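Side-chain contacts in caspase Nc subunit 1 (Drosophila melanogaster, PDB 2FP3), which cleaves proteins as an initiator caspase, a cysteine protease that starts the caspase cascade of apoptosis and of steroid-triggered cell death in fly metamorphosis: residues A[82-87]-A[255-260]; A[90-95]-A[261-266]; A[123-128]-A[169-174]; A[53-56]-A[60-63]. The protein carries 2 engineered substitutions. One frame throughout, in Å; residues are numbered along the deposited sequence.

From the N terminus, contact 4 comes first, closing a tight turn just before strand 62-68 enters the central sheet. That strand leads to helix 82-95, whose beginning opens contact 1 and whose end opens contact 2; both close much later, on successive parts of helix 251-266. Contacts 1 and 2 therefore cross along the chain and touch through Cys260 and Leu92. Contact 3, joining the end of helix 122-126 to the loop before strand 177-181, is nested inside both long loops and lies across the chain's centre from contact 1. Contacts 3 and 4 meet at Glu128, which ties the two regions together.

Contact 1. Residues A[82-87]-A[255-260]; sequences AEKDSK and YIQKFC
Lys84 and Asp85 face Ile256 and Gln257 where two helices of the caspase alpha/beta fold run side by side, their local axes 9.9 Å apart and only 22° from parallel. Lys84 comes first. Its chain bends at CG (chi2 -64°) and then straightens, running obliquely past the Gln257 amide, with NZ 3.9 Å from Gln257 CD. The amide is probably turned over in the model, so its oxygen and nitrogen cannot be assigned to particular partners. The next residue, Asp85, is buried and has its carboxylate divided between two neighbours. OD2 accepts a hydrogen bond from Ser253 OG, from the same helix as Gln257, which fixes the rotation of the group. OD1 lies on the Gln257 side, with the carboxylate and amide planes nearly coplanar at 27°. The Asp85 side chain is about 10 Å from that of His137, a probable active-site residue. Ile256 points at the opposite helix and meets the Asp85 side chain at about a right angle, also touching Met135 of strand 130-139. Both its branches come up to the aspartate from the same side: CG2 is 4.0 Å from Asp85 OD1, and CD1 4.1 Å from Asp85 CG.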
loop_
_atom_site.group_PDB
_atom_site.type_symbol
_atom_site.label_atom_id
_atom_site.label_comp_id
_atom_site.label_asym_id
_atom_site.label_seq_id
_atom_site.Cartn_x
_atom_site.Cartn_y
_atom_site.Cartn_z
ATOM N N ALA A 82 3.820 4.094 -15.199
ATOM C CA ALA A 82 3.011 4.001 -13.991
ATOM C C ALA A 82 1.872 2.998 -14.128
ATOM O O ALA A 82 1.603 2.227 -13.202
ATOM C CB ALA A 82 2.456 5.374 -13.631
ATOM N N GLU A 83 1.198 3.005 -15.276
ATOM C CA GLU A 83 0.090 2.083 -15.491
ATOM C C GLU A 83 0.545 0.642 -15.306
ATOM O O GLU A 83 -0.253 -0.232 -14.969
ATOM C CB GLU A 83 -0.516 2.267 -16.889
ATOM C CG GLU A 83 0.444 2.055 -18.047
ATOM C CD GLU A 83 1.549 3.092 -18.090
ATOM O OE1 GLU A 83 1.237 4.303 -18.087
ATOM O OE2 GLU A 83 2.731 2.694 -18.130
ATOM N N LYS A 84 1.832 0.397 -15.515
ATOM C CA LYS A 84 2.372 -0.946 -15.355
ATOM C C LYS A 84 2.236 -1.361 -13.892
ATOM O O LYS A 84 2.048 -2.540 -13.580
ATOM C CB LYS A 84 3.848 -0.977 -15.773
ATOM C CG LYS A 84 4.347 -2.337 -16.263
ATOM C CD LYS A 84 4.306 -3.414 -15.183
ATOM C CE LYS A 84 4.890 -4.723 -15.701
ATOM N NZ LYS A 84 4.919 -5.793 -14.670
ATOM N N ASP A 85 2.331 -0.384 -12.993
ATOM C CA ASP A 85 2.209 -0.658 -11.569
ATOM C C ASP A 85 0.747 -0.958 -11.210
ATOM O O ASP A 85 0.449 -1.898 -10.469
ATOM C CB ASP A 85 2.730 0.530 -10.750
ATOM C CG ASP A 85 4.208 0.816 -11.001
ATOM O OD1 ASP A 85 4.989 -0.147 -11.132
ATOM O OD2 ASP A 85 4.592 2.005 -11.052
ATOM N N SER A 86 -0.161 -0.155 -11.744
ATOM C CA SER A 86 -1.576 -0.346 -11.487
ATOM C C SER A 86 -1.989 -1.772 -11.824
ATOM O O SER A 86 -2.747 -2.394 -11.078
ATOM C CB SER A 86 -2.391 0.630 -12.327
ATOM O OG SER A 86 -2.010 1.959 -12.050
ATOM N N LYS A 87 -1.483 -2.283 -12.945
ATOM C CA LYS A 87 -1.804 -3.636 -13.388
ATOM C C LYS A 87 -1.280 -4.665 -12.397
ATOM O O LYS A 87 -1.997 -5.587 -12.002
ATOM C CB LYS A 87 -1.198 -3.912 -14.767
ATOM C CG LYS A 87 -1.558 -2.891 -15.844
ATOM C CD LYS A 87 -0.800 -3.170 -17.145
ATOM C CE LYS A 87 -0.945 -2.036 -18.160
ATOM N NZ LYS A 87 -2.341 -1.863 -18.647
ATOM N N TYR A 255 10.225 -0.726 -6.541
ATOM C CA TYR A 255 9.809 -1.147 -5.210
ATOM C C TYR A 255 8.493 -1.915 -5.357
ATOM O O TYR A 255 8.349 -3.038 -4.866
ATOM C CB TYR A 255 9.578 0.080 -4.328
ATOM C CG TYR A 255 8.949 -0.250 -2.998
ATOM C CD1 TYR A 255 9.732 -0.650 -1.917
ATOM C CD2 TYR A 255 7.570 -0.164 -2.816
ATOM C CE1 TYR A 255 9.161 -0.950 -0.686
ATOM C CE2 TYR A 255 6.986 -0.465 -1.585
ATOM C CZ TYR A 255 7.791 -0.852 -0.523
ATOM O OH TYR A 255 7.238 -1.101 0.715
ATOM N N ILE A 256 7.535 -1.292 -6.040
ATOM C CA ILE A 256 6.229 -1.896 -6.274
ATOM C C ILE A 256 6.312 -3.230 -7.002
ATOM O O ILE A 256 5.660 -4.202 -6.607
ATOM C CB ILE A 256 5.321 -0.963 -7.087
ATOM C CG1 ILE A 256 4.847 0.185 -6.209
ATOM C CG2 ILE A 256 4.120 -1.726 -7.616
ATOM C CD1 ILE A 256 4.061 1.216 -6.963
ATOM N N GLN A 257 7.101 -3.281 -8.069
ATOM C CA GLN A 257 7.225 -4.519 -8.824
ATOM C C GLN A 257 7.806 -5.634 -7.971
ATOM O O GLN A 257 7.273 -6.748 -7.941
ATOM C CB GLN A 257 8.090 -4.302 -10.069
ATOM C CG GLN A 257 7.472 -3.332 -11.069
ATOM C CD GLN A 257 6.076 -3.749 -11.506
ATOM O OE1 GLN A 257 5.141 -2.944 -11.490
ATOM N NE2 GLN A 257 5.930 -5.011 -11.900
ATOM N N LYS A 258 8.889 -5.328 -7.264
ATOM C CA LYS A 258 9.547 -6.306 -6.415
ATOM C C LYS A 258 8.582 -6.752 -5.321
ATOM O O LYS A 258 8.561 -7.922 -4.919
ATOM C CB LYS A 258 10.804 -5.697 -5.793
ATOM C CG LYS A 258 11.819 -6.738 -5.369
ATOM C CD LYS A 258 12.283 -7.569 -6.562
ATOM C CE LYS A 258 13.148 -8.742 -6.119
ATOM N NZ LYS A 258 13.639 -9.573 -7.254
ATOM N N PHE A 259 7.781 -5.803 -4.840
ATOM C CA PHE A 259 6.801 -6.099 -3.807
ATOM C C PHE A 259 5.792 -7.130 -4.303
ATOM O O PHE A 259 5.532 -8.135 -3.634
ATOM C CB PHE A 259 6.061 -4.827 -3.397
ATOM C CG PHE A 259 4.947 -5.072 -2.428
ATOM C CD1 PHE A 259 5.204 -5.640 -1.182
ATOM C CD2 PHE A 259 3.635 -4.757 -2.764
ATOM C CE1 PHE A 259 4.170 -5.890 -0.284
ATOM C CE2 PHE A 259 2.594 -5.005 -1.868
ATOM C CZ PHE A 259 2.865 -5.571 -0.631
ATOM N N CYS A 260 5.220 -6.877 -5.477
ATOM C CA CYS A 260 4.244 -7.790 -6.044
ATOM C C CYS A 260 4.878 -9.137 -6.329
ATOM O O CYS A 260 4.234 -10.176 -6.159
ATOM C CB CYS A 260 3.653 -7.210 -7.323
ATOM S SG CYS A 260 2.649 -5.731 -7.056
#

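Contact 2. Residues A[90-95]-A[261-266]; sequences IHLFQE and QVMADH
The ring of Phe93 has over one face, near the rim, the CG of Leu92, the same leucine that meets Met263 across the contact; CG stands 4.2 Å above the ring plane. Phe93 also meets the ring of Phe98 at about 60°. The His266 ring, at the end of the other segment, has Asp265 CB above one face, displaced toward the rim, and its ND1 makes a weak hydrogen bond of 3.3 Å to Val262 O, with an N-H...O angle of 131°.

Between these rings the join is entirely apolar. Leu92 carries CG anti to its backbone nitrogen (chi1 168°), which sends the isobutyl fork across at Met263. The fork takes Met263 CB between its prongs: CD2 is 3.6 Å and CD1 3.7 Å from that one atom. CD2 also rests 3.8 Å from Met263 CG. The two side chains cross at about a right angle, and bends at chi2 and chi3 carry the methionine sulfur clear of the leucine but turn Met263 CE back toward Leu92 CD2 and the Phe93 ring, 4.7 Å from Phe93 CZ. Leu92 CD1 extends toward the backbone at Ala264 N, 4.2 Å off.

Around this pair, Phe93 packs on Leu64 of strand 62-68 and Ile100 of strand 98-103, while Met263 touches Ile275 of helix 272-284. Both nitrogens of His91 hydrogen-bond to backbone oxygens, of Val31 and Pro34, and Ala264 shares a backbone bond with Lys37. The N-terminal arm thus runs along the two helices 82-95 and 251-266, which cover this side of the caspase sheet.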
loop_
_atom_site.group_PDB
_atom_site.type_symbol
_atom_site.label_atom_id
_atom_site.label_comp_id
_atom_site.label_asym_id
_atom_site.label_seq_id
_atom_site.Cartn_x
_atom_site.Cartn_y
_atom_site.Cartn_z
ATOM N N ILE A 90 -3.297 -4.416 -9.064
ATOM C CA ILE A 90 -4.639 -4.951 -9.243
ATOM C C ILE A 90 -4.584 -6.467 -9.356
ATOM O O ILE A 90 -5.281 -7.177 -8.632
ATOM C CB ILE A 90 -5.331 -4.341 -10.486
ATOM C CG1 ILE A 90 -5.702 -2.886 -10.189
ATOM C CG2 ILE A 90 -6.608 -5.119 -10.829
ATOM C CD1 ILE A 90 -6.046 -2.061 -11.423
ATOM N N HIS A 91 -3.745 -6.969 -10.248
ATOM C CA HIS A 91 -3.625 -8.410 -10.404
ATOM C C HIS A 91 -3.354 -9.096 -9.059
ATOM O O HIS A 91 -4.065 -10.022 -8.665
ATOM C CB HIS A 91 -2.493 -8.750 -11.375
ATOM C CG HIS A 91 -2.092 -10.190 -11.332
ATOM N ND1 HIS A 91 -2.926 -11.205 -11.747
ATOM C CD2 HIS A 91 -0.977 -10.788 -10.856
ATOM C CE1 HIS A 91 -2.343 -12.369 -11.523
ATOM N NE2 HIS A 91 -1.159 -12.143 -10.982
ATOM N N LEU A 92 -2.319 -8.640 -8.362
ATOM C CA LEU A 92 -1.946 -9.211 -7.072
ATOM C C LEU A 92 -3.071 -9.222 -6.043
ATOM O O LEU A 92 -3.277 -10.230 -5.345
ATOM C CB LEU A 92 -0.762 -8.449 -6.474
ATOM C CG LEU A 92 -0.450 -8.766 -5.009
ATOM C CD1 LEU A 92 0.002 -10.205 -4.894
ATOM C CD2 LEU A 92 0.634 -7.819 -4.492
ATOM N N PHE A 93 -3.794 -8.109 -5.930
ATOM C CA PHE A 93 -4.858 -8.058 -4.945
ATOM C C PHE A 93 -6.125 -8.792 -5.346
ATOM O O PHE A 93 -6.939 -9.142 -4.483
ATOM C CB PHE A 93 -5.119 -6.610 -4.506
ATOM C CG PHE A 93 -4.043 -6.078 -3.596
ATOM C CD1 PHE A 93 -2.941 -5.404 -4.113
ATOM C CD2 PHE A 93 -4.058 -6.379 -2.236
ATOM C CE1 PHE A 93 -1.868 -5.050 -3.299
ATOM C CE2 PHE A 93 -2.985 -6.030 -1.409
ATOM C CZ PHE A 93 -1.885 -5.365 -1.949
ATOM N N GLN A 94 -6.295 -9.047 -6.642
ATOM C CA GLN A 94 -7.453 -9.826 -7.080
ATOM C C GLN A 94 -7.221 -11.257 -6.607
ATOM O O GLN A 94 -8.147 -11.937 -6.183
ATOM C CB GLN A 94 -7.593 -9.820 -8.595
ATOM C CG GLN A 94 -8.205 -8.552 -9.146
ATOM C CD GLN A 94 -8.573 -8.683 -10.605
ATOM O OE1 GLN A 94 -7.763 -9.126 -11.428
ATOM N NE2 GLN A 94 -9.799 -8.291 -10.942
ATOM N N GLU A 95 -5.968 -11.699 -6.669
ATOM C CA GLU A 95 -5.607 -13.036 -6.239
ATOM C C GLU A 95 -5.634 -13.127 -4.715
ATOM O O GLU A 95 -5.710 -14.224 -4.150
ATOM C CB GLU A 95 -4.222 -13.397 -6.776
ATOM C CG GLU A 95 -4.111 -13.235 -8.282
ATOM C CD GLU A 95 -4.982 -14.220 -9.052
ATOM O OE1 GLU A 95 -5.368 -13.902 -10.197
ATOM O OE2 GLU A 95 -5.271 -15.312 -8.523
ATOM N N GLN A 261 6.139 -9.132 -6.760
ATOM C CA GLN A 261 6.814 -10.396 -7.042
ATOM C C GLN A 261 6.936 -11.195 -5.754
ATOM O O GLN A 261 6.550 -12.367 -5.709
ATOM C CB GLN A 261 8.208 -10.163 -7.642
ATOM C CG GLN A 261 8.208 -9.305 -8.901
ATOM C CD GLN A 261 9.573 -9.234 -9.582
ATOM O OE1 GLN A 261 10.602 -9.035 -8.930
ATOM N NE2 GLN A 261 9.579 -9.381 -10.906
ATOM N N VAL A 262 7.467 -10.554 -4.712
ATOM C CA VAL A 262 7.655 -11.191 -3.404
ATOM C C VAL A 262 6.318 -11.621 -2.804
ATOM O O VAL A 262 6.216 -12.670 -2.168
ATOM C CB VAL A 262 8.359 -10.233 -2.409
ATOM C CG1 VAL A 262 8.466 -10.891 -1.026
ATOM C CG2 VAL A 262 9.742 -9.857 -2.943
ATOM N N MET A 263 5.293 -10.793 -2.988
ATOM C CA MET A 263 3.972 -11.123 -2.486
ATOM C C MET A 263 3.491 -12.381 -3.218
ATOM O O MET A 263 3.031 -13.331 -2.591
ATOM C CB MET A 263 3.004 -9.960 -2.743
ATOM C CG MET A 263 3.107 -8.813 -1.752
ATOM S SD MET A 263 2.456 -9.275 -0.123
ATOM C CE MET A 263 0.702 -8.992 -0.399
ATOM N N ALA A 264 3.620 -12.385 -4.542
ATOM C CA ALA A 264 3.193 -13.516 -5.358
ATOM C C ALA A 264 3.823 -14.839 -4.944
ATOM O O ALA A 264 3.150 -15.870 -4.929
ATOM C CB ALA A 264 3.501 -13.245 -6.819
ATOM N N ASP A 265 5.109 -14.815 -4.603
ATOM C CA ASP A 265 5.796 -16.041 -4.217
ATOM C C ASP A 265 5.730 -16.397 -2.738
ATOM O O ASP A 265 5.852 -17.570 -2.382
ATOM C CB ASP A 265 7.262 -15.986 -4.661
ATOM C CG ASP A 265 7.415 -15.796 -6.179
ATOM O OD1 ASP A 265 6.729 -16.511 -6.948
ATOM O OD2 ASP A 265 8.227 -14.942 -6.602
ATOM N N HIS A 266 5.505 -15.417 -1.867
ATOM C CA HIS A 266 5.487 -15.730 -0.445
ATOM C C HIS A 266 4.258 -15.400 0.396
ATOM O O HIS A 266 4.191 -15.797 1.555
ATOM C CB HIS A 266 6.712 -15.104 0.210
ATOM C CG HIS A 266 7.999 -15.493 -0.438
ATOM N ND1 HIS A 266 8.719 -14.631 -1.240
ATOM C CD2 HIS A 266 8.684 -16.659 -0.422
ATOM C CE1 HIS A 266 9.794 -15.253 -1.689
ATOM N NE2 HIS A 266 9.796 -16.485 -1.206
#

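Contact 3. Residues A[123-128]-A[169-174]; sequences YVQNTE and CPYLVN
Gln125 lies along the ring of Tyr171, at the point where the end of helix 122-126 meets the 3-10 turn 170-172. Following the glutamine outward, CB comes first and sits over the ring face, 3.6 Å from the centroid of the Tyr171 ring and 20° off its normal, a CH-pi contact. CG stands anti to the backbone nitrogen (chi1 172°), and the chain stays extended beyond it, so the side chain travels over the ring toward the phenol end. CG itself is 4.0 Å from Tyr171 CZ. CD then passes 3.8 Å from Tyr171 CZ, and the amide that follows is stacked on the ring with the planes 24° apart. At the tip NE2 comes within 3.5 Å of Tyr171 OH, but at an angle too poor for a hydrogen bond.

Deeper in, Val124 points across and places CG1 3.6 Å from Leu172 CD2, the two side chains at about a right angle; the same methyl is 3.9 Å from Tyr171 CB. Val124 in turn rests on Val63 of strand 62-68 and Val118 of helix 108-119, which links this corner of the caspase domain to the sheet.

Lys175 gathers backbone carbonyls from both segments: its NZ donates hydrogen bonds to Gln125 O and Thr127 O, and weak ones to Val124 O and Tyr171 O. Its positive charge probably offsets the negative carbonyl end of the helix, whereas the side chains across the join hold each other by dispersion and CH-pi contact, without a directional bond of their own.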
loop_
_atom_site.group_PDB
_atom_site.type_symbol
_atom_site.label_atom_id
_atom_site.label_comp_id
_atom_site.label_asym_id
_atom_site.label_seq_id
_atom_site.Cartn_x
_atom_site.Cartn_y
_atom_site.Cartn_z
ATOM N N TYR A 123 -18.291 -1.482 2.540
ATOM C CA TYR A 123 -17.233 -2.441 2.203
ATOM C C TYR A 123 -16.146 -2.528 3.265
ATOM O O TYR A 123 -15.761 -3.615 3.690
ATOM C CB TYR A 123 -16.572 -2.094 0.861
ATOM C CG TYR A 123 -17.485 -2.172 -0.343
ATOM C CD1 TYR A 123 -18.053 -1.016 -0.891
ATOM C CD2 TYR A 123 -17.769 -3.401 -0.950
ATOM C CE1 TYR A 123 -18.881 -1.080 -2.018
ATOM C CE2 TYR A 123 -18.594 -3.476 -2.077
ATOM C CZ TYR A 123 -19.144 -2.313 -2.602
ATOM O OH TYR A 123 -19.954 -2.382 -3.709
ATOM N N VAL A 124 -15.639 -1.374 3.674
ATOM C CA VAL A 124 -14.594 -1.336 4.680
ATOM C C VAL A 124 -15.130 -1.684 6.064
ATOM O O VAL A 124 -14.405 -2.214 6.906
ATOM C CB VAL A 124 -13.927 0.056 4.717
ATOM C CG1 VAL A 124 -13.073 0.185 5.961
ATOM C CG2 VAL A 124 -13.071 0.252 3.463
ATOM N N GLN A 125 -16.401 -1.385 6.296
ATOM C CA GLN A 125 -17.014 -1.660 7.585
ATOM C C GLN A 125 -16.861 -3.125 7.961
ATOM O O GLN A 125 -16.631 -3.457 9.123
ATOM C CB GLN A 125 -18.500 -1.282 7.551
ATOM C CG GLN A 125 -19.289 -1.701 8.776
ATOM C CD GLN A 125 -20.703 -1.137 8.784
ATOM O OE1 GLN A 125 -21.410 -1.177 7.771
ATOM N NE2 GLN A 125 -21.123 -0.617 9.931
ATOM N N ASN A 126 -16.962 -4.003 6.973
ATOM C CA ASN A 126 -16.858 -5.423 7.248
ATOM C C ASN A 126 -15.600 -6.110 6.734
ATOM O O ASN A 126 -15.462 -7.331 6.859
ATOM C CB ASN A 126 -18.098 -6.119 6.695
ATOM C CG ASN A 126 -19.375 -5.548 7.278
ATOM O OD1 ASN A 126 -19.489 -5.364 8.503
ATOM N ND2 ASN A 126 -20.338 -5.256 6.416
ATOM N N THR A 127 -14.677 -5.338 6.167
ATOM C CA THR A 127 -13.473 -5.935 5.640
ATOM C C THR A 127 -12.536 -6.316 6.768
ATOM O O THR A 127 -12.589 -5.739 7.862
ATOM C CB THR A 127 -12.734 -4.988 4.662
ATOM O OG1 THR A 127 -11.740 -5.739 3.961
ATOM C CG2 THR A 127 -12.061 -3.826 5.408
ATOM N N GLU A 128 -11.672 -7.286 6.493
ATOM C CA GLU A 128 -10.720 -7.746 7.486
ATOM C C GLU A 128 -9.412 -6.983 7.425
ATOM O O GLU A 128 -8.661 -6.985 8.395
ATOM C CB GLU A 128 -10.419 -9.242 7.289
ATOM C CG GLU A 128 -11.581 -10.183 7.608
ATOM C CD GLU A 128 -11.291 -11.621 7.231
ATOM O OE1 GLU A 128 -11.158 -11.917 6.030
ATOM O OE2 GLU A 128 -11.193 -12.460 8.145
ATOM N N CYS A 169 -11.772 6.868 11.375
ATOM C CA CYS A 169 -11.972 5.560 10.766
ATOM C C CYS A 169 -12.466 4.501 11.724
ATOM O O CYS A 169 -11.798 3.495 11.960
ATOM C CB CYS A 169 -10.697 5.081 10.080
ATOM S SG CYS A 169 -10.375 5.936 8.548
ATOM N N PRO A 170 -13.684 4.694 12.248
ATOM C CA PRO A 170 -14.305 3.764 13.191
ATOM C C PRO A 170 -14.213 2.332 12.680
ATOM O O PRO A 170 -13.940 1.403 13.443
ATOM C CB PRO A 170 -15.752 4.241 13.248
ATOM C CG PRO A 170 -15.674 5.685 12.868
ATOM C CD PRO A 170 -14.653 5.708 11.784
ATOM N N TYR A 171 -14.443 2.171 11.380
ATOM C CA TYR A 171 -14.429 0.850 10.745
ATOM C C TYR A 171 -13.077 0.143 10.689
ATOM O O TYR A 171 -13.029 -1.043 10.370
ATOM C CB TYR A 171 -14.997 0.946 9.320
ATOM C CG TYR A 171 -16.435 1.436 9.243
ATOM C CD1 TYR A 171 -17.008 1.783 8.022
ATOM C CD2 TYR A 171 -17.224 1.535 10.387
ATOM C CE1 TYR A 171 -18.333 2.216 7.941
ATOM C CE2 TYR A 171 -18.547 1.961 10.319
ATOM C CZ TYR A 171 -19.098 2.296 9.099
ATOM O OH TYR A 171 -20.417 2.681 9.041
ATOM N N LEU A 172 -11.987 0.852 10.992
ATOM C CA LEU A 172 -10.665 0.232 10.939
ATOM C C LEU A 172 -9.983 0.043 12.293
ATOM O O LEU A 172 -8.841 -0.425 12.368
ATOM C CB LEU A 172 -9.756 1.019 9.990
ATOM C CG LEU A 172 -10.188 0.975 8.517
ATOM C CD1 LEU A 172 -9.276 1.859 7.694
ATOM C CD2 LEU A 172 -10.135 -0.446 8.003
ATOM N N VAL A 173 -10.690 0.394 13.365
ATOM C CA VAL A 173 -10.165 0.234 14.714
ATOM C C VAL A 173 -9.832 -1.249 14.931
ATOM O O VAL A 173 -10.667 -2.124 14.689
ATOM C CB VAL A 173 -11.199 0.708 15.748
ATOM C CG1 VAL A 173 -10.717 0.411 17.153
ATOM C CG2 VAL A 173 -11.451 2.210 15.572
ATOM N N ASN A 174 -8.602 -1.522 15.360
ATOM C CA ASN A 174 -8.140 -2.889 15.595
ATOM C C ASN A 174 -8.071 -3.743 14.339
ATOM O O ASN A 174 -8.100 -4.969 14.411
ATOM C CB ASN A 174 -9.016 -3.591 16.624
ATOM C CG ASN A 174 -8.889 -2.977 17.998
ATOM O OD1 ASN A 174 -9.869 -2.492 18.564
ATOM N ND2 ASN A 174 -7.677 -2.984 18.541
#

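Contact 4. Residues A[53-56]-A[60-63]; sequences YKMQ and NRGV
Met55 O sits over the guanidinium of Arg61, 3.1 Å above its plane and centred on it, with Met55 O to Arg61 CZ also at 3.1 Å. None of the guanidinium N-H groups points at this oxygen, so the approach is from above the flat group and makes no hydrogen bond. Alongside, Arg61 NH2 comes 3.1 Å from Gln56 CA, and Gln56 O lies in the guanidinium plane at its edge, though at a poor angle for a bond. The thioether end of Met55 packs on the arginine's aliphatic part: Met55 CE is 3.6 Å from Arg61 CD and SD 3.9 Å from the same carbon. Bends at chi2 and chi3 (46° and 62°) fold the arginine back, which brings its head under the Met55 carbonyl.

The next shell holds the head in place. NE forms a salt bridge with Glu128 OE1, NH2 hydrogen-bonds to Phe313 O, and NH1 makes weak bonds to Phe309 O and Asn310 O. Met55 O is itself taken by Asn310 ND2. Glu128 has further partners in this turn, Lys54 NZ and Gln56 N at OE2, so one carboxylate ties both segments just ahead of strand 62-68 in the caspase sheet.

A buried cation is therefore ringed by backbone oxygens and one carboxylate. Its N-H bonds are used at the edges while the carbonyl of Met55 lies on its face, where the attraction is probably electrostatic. Glu128 very likely stays ionised beside two positive partners, and Arg61 charged in return.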
loop_
_atom_site.group_PDB
_atom_site.type_symbol
_atom_site.label_atom_id
_atom_site.label_comp_id
_atom_site.label_asym_id
_atom_site.label_seq_id
_atom_site.Cartn_x
_atom_site.Cartn_y
_atom_site.Cartn_z
ATOM N N TYR A 53 -3.699 -11.043 13.001
ATOM C CA TYR A 53 -4.920 -10.375 12.566
ATOM C C TYR A 53 -5.772 -11.388 11.837
ATOM O O TYR A 53 -5.264 -12.174 11.030
ATOM C CB TYR A 53 -4.630 -9.209 11.617
ATOM C CG TYR A 53 -3.950 -8.022 12.267
ATOM C CD1 TYR A 53 -4.632 -7.196 13.165
ATOM C CD2 TYR A 53 -2.612 -7.737 11.984
ATOM C CE1 TYR A 53 -3.982 -6.097 13.773
ATOM C CE2 TYR A 53 -1.957 -6.667 12.574
ATOM C CZ TYR A 53 -2.633 -5.847 13.466
ATOM O OH TYR A 53 -1.938 -4.801 14.033
ATOM N N LYS A 54 -7.069 -11.359 12.116
ATOM C CA LYS A 54 -7.996 -12.281 11.478
ATOM C C LYS A 54 -8.042 -12.042 9.967
ATOM O O LYS A 54 -8.284 -10.924 9.516
ATOM C CB LYS A 54 -9.390 -12.117 12.087
ATOM C CG LYS A 54 -10.368 -13.226 11.712
ATOM C CD LYS A 54 -11.745 -13.042 12.380
ATOM C CE LYS A 54 -12.584 -11.964 11.686
ATOM N NZ LYS A 54 -12.913 -12.345 10.274
ATOM N N MET A 55 -7.789 -13.097 9.202
ATOM C CA MET A 55 -7.800 -13.056 7.743
ATOM C C MET A 55 -8.354 -14.384 7.226
ATOM O O MET A 55 -7.645 -15.152 6.570
ATOM C CB MET A 55 -6.384 -12.866 7.201
ATOM C CG MET A 55 -5.775 -11.526 7.530
ATOM S SD MET A 55 -6.668 -10.184 6.757
ATOM C CE MET A 55 -5.787 -10.010 5.205
ATOM N N GLN A 56 -9.629 -14.645 7.498
ATOM C CA GLN A 56 -10.233 -15.906 7.085
ATOM C C GLN A 56 -11.628 -15.846 6.455
ATOM O O GLN A 56 -12.185 -16.889 6.107
ATOM C CB GLN A 56 -10.238 -16.849 8.291
ATOM C CG GLN A 56 -10.562 -16.138 9.595
ATOM C CD GLN A 56 -10.331 -17.002 10.836
ATOM O OE1 GLN A 56 -9.204 -17.418 11.128
ATOM N NE2 GLN A 56 -11.404 -17.268 11.576
ATOM N N ASN A 60 -14.708 -10.802 2.361
ATOM C CA ASN A 60 -14.305 -9.571 3.013
ATOM C C ASN A 60 -12.845 -9.629 3.458
ATOM O O ASN A 60 -12.480 -9.059 4.483
ATOM C CB ASN A 60 -15.205 -9.337 4.225
ATOM C CG ASN A 60 -16.577 -8.826 3.842
ATOM O OD1 ASN A 60 -16.730 -7.668 3.474
ATOM N ND2 ASN A 60 -17.579 -9.687 3.923
ATOM N N ARG A 61 -12.012 -10.317 2.683
ATOM C CA ARG A 61 -10.605 -10.473 3.024
ATOM C C ARG A 61 -9.877 -9.139 3.120
ATOM O O ARG A 61 -9.072 -8.937 4.028
ATOM C CB ARG A 61 -9.910 -11.392 2.010
ATOM C CG ARG A 61 -8.489 -11.765 2.378
ATOM C CD ARG A 61 -8.376 -12.187 3.847
ATOM N NE ARG A 61 -9.179 -13.369 4.160
ATOM C CZ ARG A 61 -8.888 -14.607 3.768
ATOM N NH1 ARG A 61 -7.799 -14.839 3.047
ATOM N NH2 ARG A 61 -9.691 -15.611 4.086
ATOM N N GLY A 62 -10.162 -8.228 2.193
ATOM C CA GLY A 62 -9.519 -6.928 2.241
ATOM C C GLY A 62 -10.015 -5.908 1.234
ATOM O O GLY A 62 -10.686 -6.244 0.246
ATOM N N VAL A 63 -9.700 -4.642 1.498
ATOM C CA VAL A 63 -10.070 -3.556 0.604
ATOM C C VAL A 63 -8.789 -2.812 0.232
ATOM O O VAL A 63 -7.987 -2.450 1.101
ATOM C CB VAL A 63 -11.032 -2.542 1.274
ATOM C CG1 VAL A 63 -11.122 -1.282 0.420
ATOM C CG2 VAL A 63 -12.439 -3.150 1.450
#